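Local structure of Alpha/beta hydrolase fold protein (Chitinophaga pinensis, 4PW0) at residues Tyr18-Arg29 with Ile67-Ser78. The protein probably acts as a hydrolase of the alpha/beta hydrolase fold, with its natural substrate not established. Sequence-based numbering, arbitrary orientation.
Sequences YIEVNGTRYAYR and IIFDNKGVGLSS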
ATOM      1  N   TYR A  18     -14.071  27.255 -18.427  1.00 25.63           N
ATOM      2  CA  TYR A  18     -15.476  27.206 -18.120  1.00 26.04           C
ATOM      3  C   TYR A  18     -16.184  26.525 -19.261  1.00 27.06           C
ATOM      4  O   TYR A  18     -15.842  26.724 -20.458  1.00 30.76           O
ATOM      5  CB  TYR A  18     -16.071  28.606 -17.880  1.00 27.74           C
ATOM      6  CG  TYR A  18     -15.344  29.418 -16.852  1.00 27.00           C
ATOM      7  CD1 TYR A  18     -15.596  29.269 -15.470  1.00 26.99           C
ATOM      8  CD2 TYR A  18     -14.325  30.258 -17.236  1.00 29.15           C
ATOM      9  CE1 TYR A  18     -14.858  29.987 -14.557  1.00 30.98           C
ATOM     10  CE2 TYR A  18     -13.581  30.974 -16.320  1.00 31.02           C
ATOM     11  CZ  TYR A  18     -13.858  30.835 -14.980  1.00 31.49           C
ATOM     12  OH  TYR A  18     -13.095  31.550 -14.083  1.00 37.85           O
ATOM     13  N   ILE A  19     -17.178  25.725 -18.911  1.00 25.90           N
ATOM     14  CA  ILE A  19     -18.035  25.069 -19.900  1.00 26.20           C
ATOM     15  C   ILE A  19     -19.483  25.101 -19.445  1.00 26.91           C
ATOM     16  O   ILE A  19     -19.792  24.790 -18.285  1.00 26.12           O
ATOM     17  CB  ILE A  19     -17.582  23.647 -20.282  1.00 27.33           C
ATOM     18  CG1 ILE A  19     -18.436  23.096 -21.439  1.00 31.67           C
ATOM     19  CG2 ILE A  19     -17.625  22.690 -19.089  1.00 26.57           C
ATOM     20  CD1 ILE A  19     -17.856  21.853 -22.071  1.00 33.05           C
ATOM     21  N   GLU A  20     -20.372  25.534 -20.351  1.00 27.90           N
ATOM     22  CA  GLU A  20     -21.788  25.657 -20.055  0.50 28.51           C
ATOM     23  C   GLU A  20     -22.477  24.360 -20.466  1.00 27.56           C
ATOM     24  O   GLU A  20     -22.312  23.894 -21.616  1.00 32.13           O
ATOM     25  CB  GLU A  20     -22.376  26.860 -20.804  0.50 31.83           C
ATOM     26  CG  GLU A  20     -21.652  28.193 -20.561  0.50 37.43           C
ATOM     27  CD  GLU A  20     -22.198  28.976 -19.376  0.50 38.47           C
ATOM     28  OE1 GLU A  20     -23.345  28.717 -18.963  0.50 57.79           O
ATOM     29  OE2 GLU A  20     -21.491  29.869 -18.857  0.50 42.32           O
ATOM     30  N   VAL A  21     -23.222  23.765 -19.527  1.00 27.96           N
ATOM     31  CA  VAL A  21     -23.838  22.441 -19.694  1.00 29.43           C
ATOM     32  C   VAL A  21     -25.237  22.452 -19.070  1.00 30.18           C
ATOM     33  O   VAL A  21     -25.360  22.658 -17.865  1.00 30.00           O
ATOM     34  CB  VAL A  21     -23.010  21.383 -18.895  1.00 34.11           C
ATOM     35  CG1 VAL A  21     -23.546  19.995 -19.138  1.00 40.28           C
ATOM     36  CG2 VAL A  21     -21.525  21.418 -19.267  1.00 36.06           C
ATOM     37  N   ASN A  22     -26.304  22.309 -19.857  1.00 33.38           N
ATOM     38  CA  ASN A  22     -27.648  22.189 -19.274  0.60 35.57           C
ATOM     39  C   ASN A  22     -27.936  23.319 -18.265  1.00 33.78           C
ATOM     40  O   ASN A  22     -28.475  23.072 -17.166  1.00 33.80           O
ATOM     41  CB  ASN A  22     -27.782  20.797 -18.609  0.60 44.09           C
ATOM     42  CG  ASN A  22     -29.177  20.501 -18.075  0.60 53.67           C
ATOM     43  OD1 ASN A  22     -30.194  20.964 -18.610  0.60 62.34           O
ATOM     44  ND2 ASN A  22     -29.230  19.691 -17.012  0.60 46.86           N
ATOM     45  N   GLY A  23     -27.550  24.551 -18.614  1.00 33.55           N
ATOM     46  CA  GLY A  23     -27.797  25.718 -17.783  1.00 32.85           C
ATOM     47  C   GLY A  23     -26.831  25.976 -16.614  1.00 29.86           C
ATOM     48  O   GLY A  23     -27.057  26.849 -15.811  1.00 31.28           O
ATOM     49  N   THR A  24     -25.768  25.199 -16.502  1.00 26.92           N
ATOM     50  CA  THR A  24     -24.790  25.366 -15.423  1.00 26.79           C
ATOM     51  C   THR A  24     -23.411  25.650 -16.049  1.00 23.48           C
ATOM     52  O   THR A  24     -22.988  24.949 -17.005  1.00 27.09           O
ATOM     53  CB  THR A  24     -24.717  24.053 -14.588  1.00 24.62           C
ATOM     54  OG1 THR A  24     -26.006  23.771 -14.007  1.00 27.64           O
ATOM     55  CG2 THR A  24     -23.645  24.131 -13.528  1.00 28.15           C
ATOM     56  N   ARG A  25     -22.698  26.616 -15.478  1.00 25.07           N
ATOM     57  CA  ARG A  25     -21.318  26.914 -15.860  0.60 24.30           C
ATOM     58  C   ARG A  25     -20.413  26.128 -14.920  1.00 23.18           C
ATOM     59  O   ARG A  25     -20.439  26.375 -13.719  1.00 26.99           O
ATOM     60  CB  ARG A  25     -21.001  28.403 -15.683  0.60 28.03           C
ATOM     61  CG  ARG A  25     -19.514  28.763 -15.767  0.60 34.63           C
ATOM     62  CD  ARG A  25     -19.074  29.996 -14.950  0.60 37.54           C
ATOM     63  NE  ARG A  25     -19.699  30.115 -13.621  0.60 44.36           N
ATOM     64  CZ  ARG A  25     -19.291  30.922 -12.632  0.60 49.77           C
ATOM     65  NH1 ARG A  25     -18.174  31.656 -12.730  0.60 42.26           N
ATOM     66  NH2 ARG A  25     -19.980  30.942 -11.483  0.60 64.67           N
ATOM     67  N   TYR A  26     -19.670  25.167 -15.458  1.00 23.20           N
ATOM     68  CA  TYR A  26     -18.665  24.397 -14.692  1.00 20.66           C
ATOM     69  C   TYR A  26     -17.283  24.979 -14.900  1.00 21.89           C
ATOM     70  O   TYR A  26     -16.840  25.137 -16.051  1.00 23.59           O
ATOM     71  CB  TYR A  26     -18.680  22.933 -15.094  1.00 21.05           C
ATOM     72  CG  TYR A  26     -19.914  22.180 -14.668  1.00 19.85           C
ATOM     73  CD1 TYR A  26     -19.985  21.544 -13.423  1.00 21.46           C
ATOM     74  CD2 TYR A  26     -21.003  22.069 -15.506  1.00 24.04           C
ATOM     75  CE1 TYR A  26     -21.105  20.858 -13.044  1.00 22.90           C
ATOM     76  CE2 TYR A  26     -22.141  21.359 -15.129  1.00 23.32           C
ATOM     77  CZ  TYR A  26     -22.186  20.736 -13.897  1.00 22.54           C
ATOM     78  OH  TYR A  26     -23.308  20.069 -13.444  1.00 23.90           O
ATOM     79  N   ALA A  27     -16.608  25.261 -13.781  1.00 20.39           N
ATOM     80  CA  ALA A  27     -15.239  25.698 -13.768  1.00 20.92           C
ATOM     81  C   ALA A  27     -14.299  24.478 -13.616  1.00 20.00           C
ATOM     82  O   ALA A  27     -14.543  23.572 -12.805  1.00 20.25           O
ATOM     83  CB  ALA A  27     -14.998  26.677 -12.622  1.00 21.64           C
ATOM     84  N   TYR A  28     -13.215  24.466 -14.393  1.00 18.62           N
ATOM     85  CA  TYR A  28     -12.295  23.358 -14.370  1.00 18.70           C
ATOM     86  C   TYR A  28     -10.928  23.775 -14.842  1.00 21.03           C
ATOM     87  O   TYR A  28     -10.742  24.875 -15.398  1.00 21.79           O
ATOM     88  CB  TYR A  28     -12.827  22.199 -15.214  1.00 19.11           C
ATOM     89  CG  TYR A  28     -12.784  22.448 -16.711  1.00 21.10           C
ATOM     90  CD1 TYR A  28     -13.792  23.175 -17.334  1.00 22.37           C
ATOM     91  CD2 TYR A  28     -11.752  21.956 -17.497  1.00 21.92           C
ATOM     92  CE1 TYR A  28     -13.763  23.378 -18.722  1.00 23.49           C
ATOM     93  CE2 TYR A  28     -11.706  22.179 -18.859  1.00 26.33           C
ATOM     94  CZ  TYR A  28     -12.736  22.877 -19.454  1.00 24.89           C
ATOM     95  OH  TYR A  28     -12.662  23.090 -20.826  1.00 31.89           O
ATOM     96  N   ARG A  29      -9.978  22.910 -14.597  1.00 19.77           N
ATOM     97  CA  ARG A  29      -8.624  23.023 -15.134  1.00 19.90           C
ATOM     98  C   ARG A  29      -8.150  21.708 -15.691  1.00 21.10           C
ATOM     99  O   ARG A  29      -8.517  20.625 -15.217  1.00 21.61           O
ATOM    100  CB  ARG A  29      -7.639  23.583 -14.098  1.00 19.85           C
ATOM    101  CG  ARG A  29      -8.063  24.851 -13.421  1.00 20.92           C
ATOM    102  CD  ARG A  29      -7.027  25.423 -12.486  1.00 23.72           C
ATOM    103  NE  ARG A  29      -7.538  26.505 -11.694  1.00 23.65           N
ATOM    104  CZ  ARG A  29      -7.246  26.759 -10.426  1.00 22.24           C
ATOM    105  NH1 ARG A  29      -6.424  25.954  -9.745  1.00 23.26           N
ATOM    106  NH2 ARG A  29      -7.811  27.778  -9.836  1.00 22.28           N
ATOM    107  N   ILE A  67      -7.869  16.280 -15.014  1.00 19.27           N
ATOM    108  CA  ILE A  67      -8.911  17.267 -14.935  1.00 19.25           C
ATOM    109  C   ILE A  67      -9.322  17.421 -13.472  1.00 18.91           C
ATOM    110  O   ILE A  67      -9.673  16.440 -12.807  1.00 18.92           O
ATOM    111  CB  ILE A  67     -10.165  16.848 -15.766  1.00 22.15           C
ATOM    112  CG1 ILE A  67      -9.813  16.641 -17.248  1.00 28.57           C
ATOM    113  CG2 ILE A  67     -11.306  17.833 -15.560  1.00 22.51           C
ATOM    114  CD1 ILE A  67      -9.532  17.901 -17.956  1.00 32.18           C
ATOM    115  N   ILE A  68      -9.238  18.644 -12.988  1.00 19.00           N
ATOM    116  CA  ILE A  68      -9.818  19.055 -11.712  1.00 17.37           C
ATOM    117  C   ILE A  68     -10.979  19.966 -12.013  1.00 17.37           C
ATOM    118  O   ILE A  68     -10.920  20.765 -12.984  1.00 19.56           O
ATOM    119  CB  ILE A  68      -8.794  19.701 -10.747  1.00 17.77           C
ATOM    120  CG1 ILE A  68      -7.983  20.841 -11.410  1.00 18.65           C
ATOM    121  CG2 ILE A  68      -7.861  18.629 -10.167  1.00 18.71           C
ATOM    122  CD1 ILE A  68      -7.153  21.650 -10.441  1.00 20.78           C
ATOM    123  N   PHE A  69     -12.055  19.855 -11.267  1.00 16.88           N
ATOM    124  CA  PHE A  69     -13.249  20.640 -11.515  1.00 17.99           C
ATOM    125  C   PHE A  69     -14.000  20.990 -10.270  1.00 18.04           C
ATOM    126  O   PHE A  69     -13.926  20.263  -9.261  1.00 17.49           O
ATOM    127  CB  PHE A  69     -14.182  19.933 -12.531  1.00 18.99           C
ATOM    128  CG  PHE A  69     -14.975  18.785 -11.958  1.00 17.51           C
ATOM    129  CD1 PHE A  69     -14.369  17.552 -11.680  1.00 17.39           C
ATOM    130  CD2 PHE A  69     -16.304  18.929 -11.709  1.00 18.50           C
ATOM    131  CE1 PHE A  69     -15.115  16.517 -11.139  1.00 18.02           C
ATOM    132  CE2 PHE A  69     -17.068  17.904 -11.177  1.00 19.13           C
ATOM    133  CZ  PHE A  69     -16.464  16.682 -10.885  1.00 18.66           C
ATOM    134  N   ASP A  70     -14.795  22.055 -10.342  1.00 17.58           N
ATOM    135  CA  ASP A  70     -15.758  22.377  -9.326  1.00 17.34           C
ATOM    136  C   ASP A  70     -17.103  21.798  -9.733  1.00 18.70           C
ATOM    137  O   ASP A  70     -17.648  22.113 -10.828  1.00 18.97           O
ATOM    138  CB  ASP A  70     -15.906  23.853  -9.104  1.00 18.10           C
ATOM    139  CG  ASP A  70     -14.755  24.509  -8.369  1.00 20.14           C
ATOM    140  OD1 ASP A  70     -14.154  23.877  -7.473  1.00 19.30           O
ATOM    141  OD2 ASP A  70     -14.459  25.727  -8.685  1.00 20.12           O
ATOM    142  N   ASN A  71     -17.656  20.920  -8.922  1.00 17.68           N
ATOM    143  CA  ASN A  71     -18.986  20.403  -9.181  1.00 18.02           C
ATOM    144  C   ASN A  71     -20.023  21.559  -9.037  1.00 18.12           C
ATOM    145  O   ASN A  71     -19.706  22.649  -8.579  1.00 18.47           O
ATOM    146  CB  ASN A  71     -19.242  19.200  -8.270  1.00 18.09           C
ATOM    147  CG  ASN A  71     -20.175  18.165  -8.891  1.00 18.58           C
ATOM    148  OD1 ASN A  71     -21.092  18.489  -9.678  1.00 20.30           O
ATOM    149  ND2 ASN A  71     -19.935  16.881  -8.574  1.00 18.58           N
ATOM    150  N   LYS A  72     -21.290  21.289  -9.396  1.00 18.68           N
ATOM    151  CA  LYS A  72     -22.322  22.301  -9.498  1.00 19.41           C
ATOM    152  C   LYS A  72     -22.414  23.085  -8.188  1.00 19.41           C
ATOM    153  O   LYS A  72     -22.456  22.522  -7.089  1.00 18.43           O
ATOM    154  CB  LYS A  72     -23.651  21.621  -9.797  1.00 19.82           C
ATOM    155  CG  LYS A  72     -24.805  22.611  -9.949  1.00 21.85           C
ATOM    156  CD  LYS A  72     -26.129  21.906 -10.233  1.00 23.21           C
ATOM    157  CE  LYS A  72     -26.189  21.328 -11.620  1.00 26.17           C
ATOM    158  NZ  LYS A  72     -27.550  20.712 -11.832  1.00 29.29           N
ATOM    159  N   GLY A  73     -22.372  24.409  -8.307  1.00 18.79           N
ATOM    160  CA  GLY A  73     -22.492  25.310  -7.193  1.00 19.95           C
ATOM    161  C   GLY A  73     -21.247  25.592  -6.375  1.00 19.13           C
ATOM    162  O   GLY A  73     -21.249  26.455  -5.520  1.00 20.68           O
ATOM    163  N   VAL A  74     -20.216  24.802  -6.597  1.00 18.42           N
ATOM    164  CA  VAL A  74     -18.986  24.912  -5.793  1.00 18.09           C
ATOM    165  C   VAL A  74     -18.049  25.936  -6.433  1.00 19.11           C
ATOM    166  O   VAL A  74     -17.729  25.824  -7.603  1.00 19.88           O
ATOM    167  CB  VAL A  74     -18.288  23.544  -5.715  1.00 17.39           C
ATOM    168  CG1 VAL A  74     -16.996  23.645  -4.901  1.00 19.95           C
ATOM    169  CG2 VAL A  74     -19.210  22.537  -5.088  1.00 19.41           C
ATOM    170  N   GLY A  75     -17.578  26.907  -5.657  1.00 20.09           N
ATOM    171  CA  GLY A  75     -16.542  27.819  -6.145  1.00 23.74           C
ATOM    172  C   GLY A  75     -17.056  28.587  -7.354  1.00 22.32           C
ATOM    173  O   GLY A  75     -18.207  29.067  -7.352  1.00 21.52           O
ATOM    174  N   LEU A  76     -16.231  28.598  -8.392  1.00 20.65           N
ATOM    175  CA  LEU A  76     -16.584  29.334  -9.634  1.00 21.81           C
ATOM    176  C   LEU A  76     -17.616  28.605 -10.503  1.00 21.63           C
ATOM    177  O   LEU A  76     -18.076  29.166 -11.512  1.00 25.77           O
ATOM    178  CB  LEU A  76     -15.325  29.634 -10.434  1.00 24.23           C
ATOM    179  CG  LEU A  76     -14.519  30.813  -9.918  1.00 27.73           C
ATOM    180  CD1 LEU A  76     -13.104  30.712 -10.498  1.00 26.90           C
ATOM    181  CD2 LEU A  76     -15.217  32.154 -10.208  1.00 29.57           C
ATOM    182  N   SER A  77     -18.012  27.374 -10.164  1.00 20.68           N
ATOM    183  CA  SER A  77     -19.145  26.776 -10.852  1.00 19.67           C
ATOM    184  C   SER A  77     -20.456  27.380 -10.392  1.00 21.33           C
ATOM    185  O   SER A  77     -20.717  27.600  -9.199  1.00 22.46           O
ATOM    186  CB  SER A  77     -19.171  25.258 -10.683  1.00 19.76           C
ATOM    187  OG  SER A  77     -18.084  24.717 -11.363  1.00 19.62           O
ATOM    188  N   SER A  78     -21.336  27.624 -11.349  1.00 22.73           N
ATOM    189  CA  SER A  78     -22.614  28.227 -11.011  1.00 23.38           C
ATOM    190  C   SER A  78     -23.625  27.199 -10.475  1.00 21.44           C
ATOM    191  O   SER A  78     -23.367  25.975 -10.489  1.00 22.92           O
ATOM    192  CB  SER A  78     -23.205  28.959 -12.244  1.00 25.36           C
ATOM    193  OG  SER A  78     -23.719  28.036 -13.186  1.00 26.12           O
TER
HETATM  194  O   HOH W   1     -27.039  21.649 -15.140  1.00 33.08           O
HETATM  195  O   HOH W   2     -26.458  28.207 -13.148  1.00 33.10           O
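Ala27 and Leu76 meet methyl to methylene, CB to CB at 3.7 Å, where the antiparallel start of an alpha/beta hydrolase sheet runs into the loop after strand 66-69. Leu76 CB also packs at the edge of the Tyr18 ring, near its plane, and Leu76 CD1 lies 3.7 Å from Tyr18 OH. The hairpin 17-31, closed by a type I' turn from Val21 to Thr24, lends its second strand as neighbour to 66-69; the short axes of 24-29 and 67-69 run at 146°. Arg29 and Ile68 form the hydrogen-bonded pair, and Asp70 N continues the pattern with a bond of 2.9 Å to Ala27 O. Beyond Asp70 the chain turns away through Asn71-Val74 and Val74-Ser77, then returns alongside strand 24-31 at Arg25 to Ala27, where two serine hydroxyls replace backbone carbonyls as acceptors. Ser77 OG accepts from Ala27 N at 2.9 Å and donates to Asp70 O. Ser78 OG, between its backbone N and carbonyl carbon (chi1 75°), takes the N-H of Arg25, nearly straight at 170°, while Ser78 N returns a bond to Arg25 O. The Arg25 side chain has two deposited conformers, and the closeness of its guanidinium to Leu76 O is doubtful. Thr24 CG2, from the same strand as Tyr26, lies over one face of the Tyr26 ring toward the rim, and Asp70 O meets the ring edge across the contact; Tyr26 OH is hydrogen-bonded to Glu94 OE2 of helix 85-98. The Lys72 side chain crosses that of Tyr26 obliquely and that of Thr24 at about a right angle, its CE 3.6 Å from Tyr26 OH and 3.4 Å from Thr24 OG1.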